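Local coordinates for protein L-asparaginase 1 (Escherichia coli, PDB 6NXC) that hydrolyses L-asparagine to L-aspartate and ammonium as a cytoplasmic homotetramer activated allosterically by its own substrate, at residues 136-141 and 145-150; 28-33 and 49-54. The protein carries 1 engineered substitution. One frame throughout, in Å; residues are numbered along the deposited sequence.

Contact 1: 136-141 and 145-150; sequences GSQIPL and RSDGQI
The carbonyl oxygen I139 O is gripped by two hydroxyls that reach it from opposite faces of its plane. S146 OG donates to I139 O across the contact at 2.7 Å, 43° out of the carbonyl plane, and S137 OG donates to the same I139 O from within its own loop at 3.0 Å. A chi1 of -166° turns S146 OG away from its own backbone N, and there it also accepts from G148 N at 2.9 Å, the capping bond of helix 148-161. One hydroxyl therefore joins the loop to the start of the helix.

The carboxylate of D147 holds two successive loop amides. Q138 N meets OD2 of D147 at 2.9 Å, almost perfectly straight (179°), while I139 N donates to the syn lone pair of OD1 of D147 at 3.0 Å. Were D147 an alanine, both amides would probably lose their acceptor and the turn just before P140, whose side chain packs on the active-site T34, would be freer to move. Side-chain packing flanks this network: I139 CD1 lies over one face of the R145 guanidinium, whose NH2 bonds to G204 O of the second subunit, and L141 CD1 comes within 3.4 Å of Q149 CG.

With a carboxylate taking up two backbone N-H groups and two serines sharing one carbonyl, buried polar backbone is paired with side chains, which is consistent with a loop held in one shape beside the catalytic threonine.

Contact 2: 28-33 and 49-54; sequences VAYTGG and GHLQRQ
Y30 and L51 bury most of the surface in this contact, and they meet as a CH-pi pair. L51 CD2 sits 3.7 Å from the centroid of the Y30 ring and 15° off the ring normal, which places the methyl over the face. L51 CB adds a second touch nearer the phenol end, 3.6 Å from Y30 CE2. With CG anti to the backbone N (chi1 179°), the ring is carried off the strand to lie against L51, and the tyrosine and leucine side chains lie alongside one another, running in opposite senses.

Strand 25-32 lies between strands 68-78 and 104-108 in the parallel part of the mixed sheet of the N-terminal domain, and helix 50-56 packs against it through this pair; L51 also touches L108 on the neighbouring strand.

The phenol is tied to the start of the helix by a water in the plane of the ring, 2.8 Å from Y30 OH. The same water accepts from L51 N at 3.0 Å, at the first turn of the helix. Q52 makes a looser approach, its OE1 standing 4.1 Å from Y30 CE2 at an oblique angle, while its NE2 bonds to E73 of strand 68-78.

How the contacts relate
Contact 2 closes before contact 1 opens along the chain, yet their centres lie only 12 Å apart, in the same N-terminal family region. They meet directly through L141: its CD2 packs 3.4 Å from CD1 of L51, so the leucine whose other methyl lies over the Y30 ring also packs against the loop of contact 1. Helix 50-56 thus touches both the strand and the loop. Relative to the catalytic T34, contact 1 is the nearer, with the side chain of P140 about 3 Å from that of T34 and Q138 equally near the side chain of substrate-binding T111. The Y30 side chain stands farther back, about 9 Å from those of T34 and D79.

Contact 1: 136-141 and 145-150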
loop_
_atom_site.group_PDB
_atom_site.type_symbol
_atom_site.label_atom_id
_atom_site.label_comp_id
_atom_site.label_asym_id
_atom_site.label_seq_id
_atom_site.Cartn_x
_atom_site.Cartn_y
_atom_site.Cartn_z
ATOM N N GLY B 136 -4.591 -12.846 18.605
ATOM C CA GLY B 136 -4.230 -12.150 19.822
ATOM C C GLY B 136 -4.391 -10.673 19.616
ATOM O O GLY B 136 -5.348 -10.289 18.918
ATOM N N SER B 137 -3.666 -9.885 20.400
ATOM C CA SER B 137 -3.848 -8.449 20.270
ATOM C C SER B 137 -2.595 -7.720 20.667
ATOM O O SER B 137 -1.702 -8.254 21.369
ATOM C CB SER B 137 -4.993 -7.975 21.132
ATOM O OG SER B 137 -4.719 -8.283 22.456
ATOM N N GLN B 138 -2.469 -6.571 20.083
ATOM C CA GLN B 138 -1.340 -5.684 20.356
ATOM C C GLN B 138 -1.573 -4.926 21.659
ATOM O O GLN B 138 -0.587 -4.449 22.220
ATOM C CB GLN B 138 -1.155 -4.658 19.245
ATOM C CG GLN B 138 -0.624 -5.243 17.975
ATOM C CD GLN B 138 0.884 -5.328 17.956
ATOM O OE1 GLN B 138 1.435 -6.120 18.747
ATOM N NE2 GLN B 138 1.525 -4.561 17.075
ATOM N N ILE B 139 -2.789 -4.685 22.048
ATOM C CA ILE B 139 -3.168 -4.003 23.335
ATOM C C ILE B 139 -4.029 -4.987 24.119
ATOM O O ILE B 139 -5.033 -5.530 23.610
ATOM C CB ILE B 139 -3.963 -2.702 22.997
ATOM C CG1 ILE B 139 -3.057 -1.681 22.271
ATOM C CG2 ILE B 139 -4.596 -2.068 24.227
ATOM C CD1 ILE B 139 -3.749 -0.426 21.932
ATOM N N PRO B 140 -3.801 -5.108 25.424
ATOM C CA PRO B 140 -4.651 -5.958 26.282
ATOM C C PRO B 140 -6.129 -5.623 26.354
ATOM O O PRO B 140 -6.463 -4.488 26.269
ATOM C CB PRO B 140 -4.056 -5.730 27.676
ATOM C CG PRO B 140 -2.619 -5.362 27.378
ATOM C CD PRO B 140 -2.641 -4.519 26.119
ATOM N N LEU B 141 -6.988 -6.642 26.466
ATOM C CA LEU B 141 -8.449 -6.467 26.543
ATOM C C LEU B 141 -8.788 -5.500 27.699
ATOM O O LEU B 141 -9.734 -4.712 27.571
ATOM C CB LEU B 141 -8.989 -7.894 26.693
ATOM C CG LEU B 141 -10.398 -8.187 26.226
ATOM C CD1 LEU B 141 -10.553 -8.017 24.729
ATOM C CD2 LEU B 141 -10.777 -9.608 26.626
ATOM N N ARG B 145 -8.626 1.012 23.906
ATOM C CA ARG B 145 -8.274 0.929 22.471
ATOM C C ARG B 145 -7.773 -0.477 22.181
ATOM O O ARG B 145 -7.220 -0.668 21.090
ATOM C CB ARG B 145 -7.234 1.955 22.027
ATOM C CG ARG B 145 -7.540 3.385 22.435
ATOM C CD ARG B 145 -6.561 4.342 21.840
ATOM N NE ARG B 145 -5.216 4.065 22.185
ATOM C CZ ARG B 145 -4.306 3.548 21.368
ATOM N NH1 ARG B 145 -3.089 3.432 21.813
ATOM N NH2 ARG B 145 -4.584 3.189 20.134
ATOM N N SER B 146 -8.134 -1.433 23.005
ATOM C CA SER B 146 -7.868 -2.851 22.710
ATOM C C SER B 146 -8.417 -3.293 21.347
ATOM O O SER B 146 -9.559 -2.965 20.930
ATOM C CB SER B 146 -8.350 -3.780 23.726
ATOM O OG SER B 146 -7.724 -5.056 23.471
ATOM N N ASP B 147 -7.567 -4.023 20.617
ATOM C CA ASP B 147 -7.994 -4.761 19.380
ATOM C C ASP B 147 -8.363 -6.186 19.757
ATOM O O ASP B 147 -8.647 -6.981 18.830
ATOM C CB ASP B 147 -6.854 -4.808 18.366
ATOM C CG ASP B 147 -5.450 -5.193 18.959
ATOM O OD1 ASP B 147 -5.158 -4.795 20.146
ATOM O OD2 ASP B 147 -4.519 -5.769 18.149
ATOM N N GLY B 148 -8.242 -6.592 21.020
ATOM C CA GLY B 148 -8.471 -7.999 21.336
ATOM C C GLY B 148 -9.908 -8.451 21.100
ATOM O O GLY B 148 -10.079 -9.578 20.661
ATOM N N GLN B 149 -10.883 -7.695 21.517
ATOM C CA GLN B 149 -12.326 -7.981 21.280
ATOM C C GLN B 149 -12.584 -8.258 19.811
ATOM O O GLN B 149 -13.101 -9.367 19.487
ATOM C CB GLN B 149 -13.248 -6.835 21.683
ATOM C CG GLN B 149 -13.162 -6.544 23.151
ATOM C CD GLN B 149 -13.473 -5.101 23.504
ATOM O OE1 GLN B 149 -14.558 -4.781 24.002
ATOM N NE2 GLN B 149 -12.514 -4.213 23.263
ATOM N N ILE B 150 -12.145 -7.367 18.919
ATOM C CA ILE B 150 -12.466 -7.578 17.503
ATOM C C ILE B 150 -11.654 -8.752 16.923
ATOM O O ILE B 150 -12.281 -9.536 16.183
ATOM C CB ILE B 150 -12.359 -6.280 16.701
ATOM C CG1 ILE B 150 -13.047 -6.451 15.341
ATOM C CG2 ILE B 150 -10.939 -5.815 16.555
ATOM C CD1 ILE B 150 -14.401 -7.150 15.426
#

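Contact 2: 28-33 and 49-54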
loop_
_atom_site.group_PDB
_atom_site.type_symbol
_atom_site.label_atom_id
_atom_site.label_comp_id
_atom_site.label_asym_id
_atom_site.label_seq_id
_atom_site.Cartn_x
_atom_site.Cartn_y
_atom_site.Cartn_z
ATOM N N VAL B 28 -11.279 -22.642 22.589
ATOM C CA VAL B 28 -10.286 -21.526 22.611
ATOM C C VAL B 28 -9.183 -21.950 23.618
ATOM O O VAL B 28 -9.491 -22.073 24.798
ATOM C CB VAL B 28 -10.965 -20.253 23.055
ATOM C CG1 VAL B 28 -9.936 -19.083 23.058
ATOM C CG2 VAL B 28 -12.144 -19.869 22.202
ATOM N N ALA B 29 -7.979 -22.074 23.103
ATOM C CA ALA B 29 -6.728 -22.361 23.845
ATOM C C ALA B 29 -6.161 -21.002 24.226
ATOM O O ALA B 29 -5.555 -20.329 23.393
ATOM C CB ALA B 29 -5.831 -23.234 23.017
ATOM N N TYR B 30 -6.406 -20.591 25.468
ATOM C CA TYR B 30 -5.856 -19.340 26.004
ATOM C C TYR B 30 -4.399 -19.638 26.487
ATOM O O TYR B 30 -4.226 -20.005 27.604
ATOM C CB TYR B 30 -6.820 -18.798 27.033
ATOM C CG TYR B 30 -6.344 -17.510 27.665
ATOM C CD1 TYR B 30 -5.478 -16.684 27.036
ATOM C CD2 TYR B 30 -6.736 -17.224 28.960
ATOM C CE1 TYR B 30 -5.046 -15.507 27.647
ATOM C CE2 TYR B 30 -6.322 -16.062 29.587
ATOM C CZ TYR B 30 -5.514 -15.188 28.916
ATOM O OH TYR B 30 -5.058 -14.069 29.567
ATOM N N THR B 31 -3.375 -19.447 25.648
ATOM C CA THR B 31 -1.988 -19.810 25.961
ATOM C C THR B 31 -1.337 -18.715 26.816
ATOM O O THR B 31 -0.337 -19.032 27.463
ATOM C CB THR B 31 -1.185 -20.203 24.713
ATOM O OG1 THR B 31 -0.978 -19.031 23.924
ATOM C CG2 THR B 31 -1.850 -21.313 23.976
ATOM N N GLY B 32 -1.808 -17.494 26.731
ATOM C CA GLY B 32 -1.291 -16.248 27.351
ATOM C C GLY B 32 -1.197 -15.177 26.276
ATOM O O GLY B 32 -2.012 -15.224 25.338
ATOM N N GLY B 33 -0.265 -14.219 26.430
ATOM C CA GLY B 33 -0.185 -13.095 25.487
ATOM C C GLY B 33 -0.775 -11.814 26.086
ATOM O O GLY B 33 -1.380 -11.832 27.141
ATOM N N GLY B 49 -7.878 -15.783 35.240
ATOM C CA GLY B 49 -9.360 -15.790 35.116
ATOM C C GLY B 49 -9.962 -14.477 34.588
ATOM O O GLY B 49 -11.202 -14.419 34.345
ATOM N N HIS B 50 -9.125 -13.469 34.357
ATOM C CA HIS B 50 -9.505 -12.105 33.943
ATOM C C HIS B 50 -10.087 -12.097 32.514
ATOM O O HIS B 50 -11.099 -11.466 32.330
ATOM C CB HIS B 50 -8.293 -11.193 34.070
ATOM C CG HIS B 50 -8.691 -9.769 34.110
ATOM N ND1 HIS B 50 -7.960 -8.788 33.485
ATOM C CD2 HIS B 50 -9.748 -9.170 34.694
ATOM C CE1 HIS B 50 -8.544 -7.629 33.694
ATOM N NE2 HIS B 50 -9.643 -7.840 34.429
ATOM N N LEU B 51 -9.465 -12.769 31.532
ATOM C CA LEU B 51 -9.982 -12.834 30.137
ATOM C C LEU B 51 -11.431 -13.374 30.124
ATOM O O LEU B 51 -12.304 -12.760 29.492
ATOM C CB LEU B 51 -9.093 -13.720 29.238
ATOM C CG LEU B 51 -9.866 -14.095 27.966
ATOM C CD1 LEU B 51 -9.904 -12.854 27.098
ATOM C CD2 LEU B 51 -9.320 -15.324 27.253
ATOM N N GLN B 52 -11.665 -14.537 30.687
ATOM C CA GLN B 52 -12.950 -15.251 30.689
ATOM C C GLN B 52 -14.101 -14.409 31.340
ATOM O O GLN B 52 -15.220 -14.401 30.845
ATOM C CB GLN B 52 -12.743 -16.547 31.440
ATOM C CG GLN B 52 -11.628 -17.427 30.889
ATOM C CD GLN B 52 -10.304 -17.386 31.645
ATOM O OE1 GLN B 52 -9.688 -16.316 31.926
ATOM N NE2 GLN B 52 -9.872 -18.572 32.038
ATOM N N ARG B 53 -13.831 -13.720 32.434
ATOM C CA ARG B 53 -14.792 -12.760 33.058
ATOM C C ARG B 53 -14.998 -11.609 32.069
ATOM O O ARG B 53 -16.139 -11.155 31.887
ATOM C CB ARG B 53 -14.278 -12.305 34.430
ATOM C CG ARG B 53 -15.072 -11.155 35.054
ATOM C CD ARG B 53 -16.503 -11.679 35.292
ATOM N NE ARG B 53 -17.317 -10.768 36.085
ATOM C CZ ARG B 53 -18.648 -10.867 36.279
ATOM N NH1 ARG B 53 -19.340 -11.845 35.731
ATOM N NH2 ARG B 53 -19.267 -9.923 36.970
ATOM N N GLN B 54 -13.941 -11.115 31.403
ATOM C CA GLN B 54 -14.101 -9.932 30.530
ATOM C C GLN B 54 -15.009 -10.348 29.366
ATOM O O GLN B 54 -15.952 -9.576 29.011
ATOM C CB GLN B 54 -12.757 -9.426 29.968
ATOM C CG GLN B 54 -11.809 -8.783 30.978
ATOM C CD GLN B 54 -10.347 -8.957 30.601
ATOM O OE1 GLN B 54 -9.933 -9.994 30.088
ATOM N NE2 GLN B 54 -9.529 -7.938 30.830
HETATM O O HOH W 1 -6.546 -13.417 31.806
#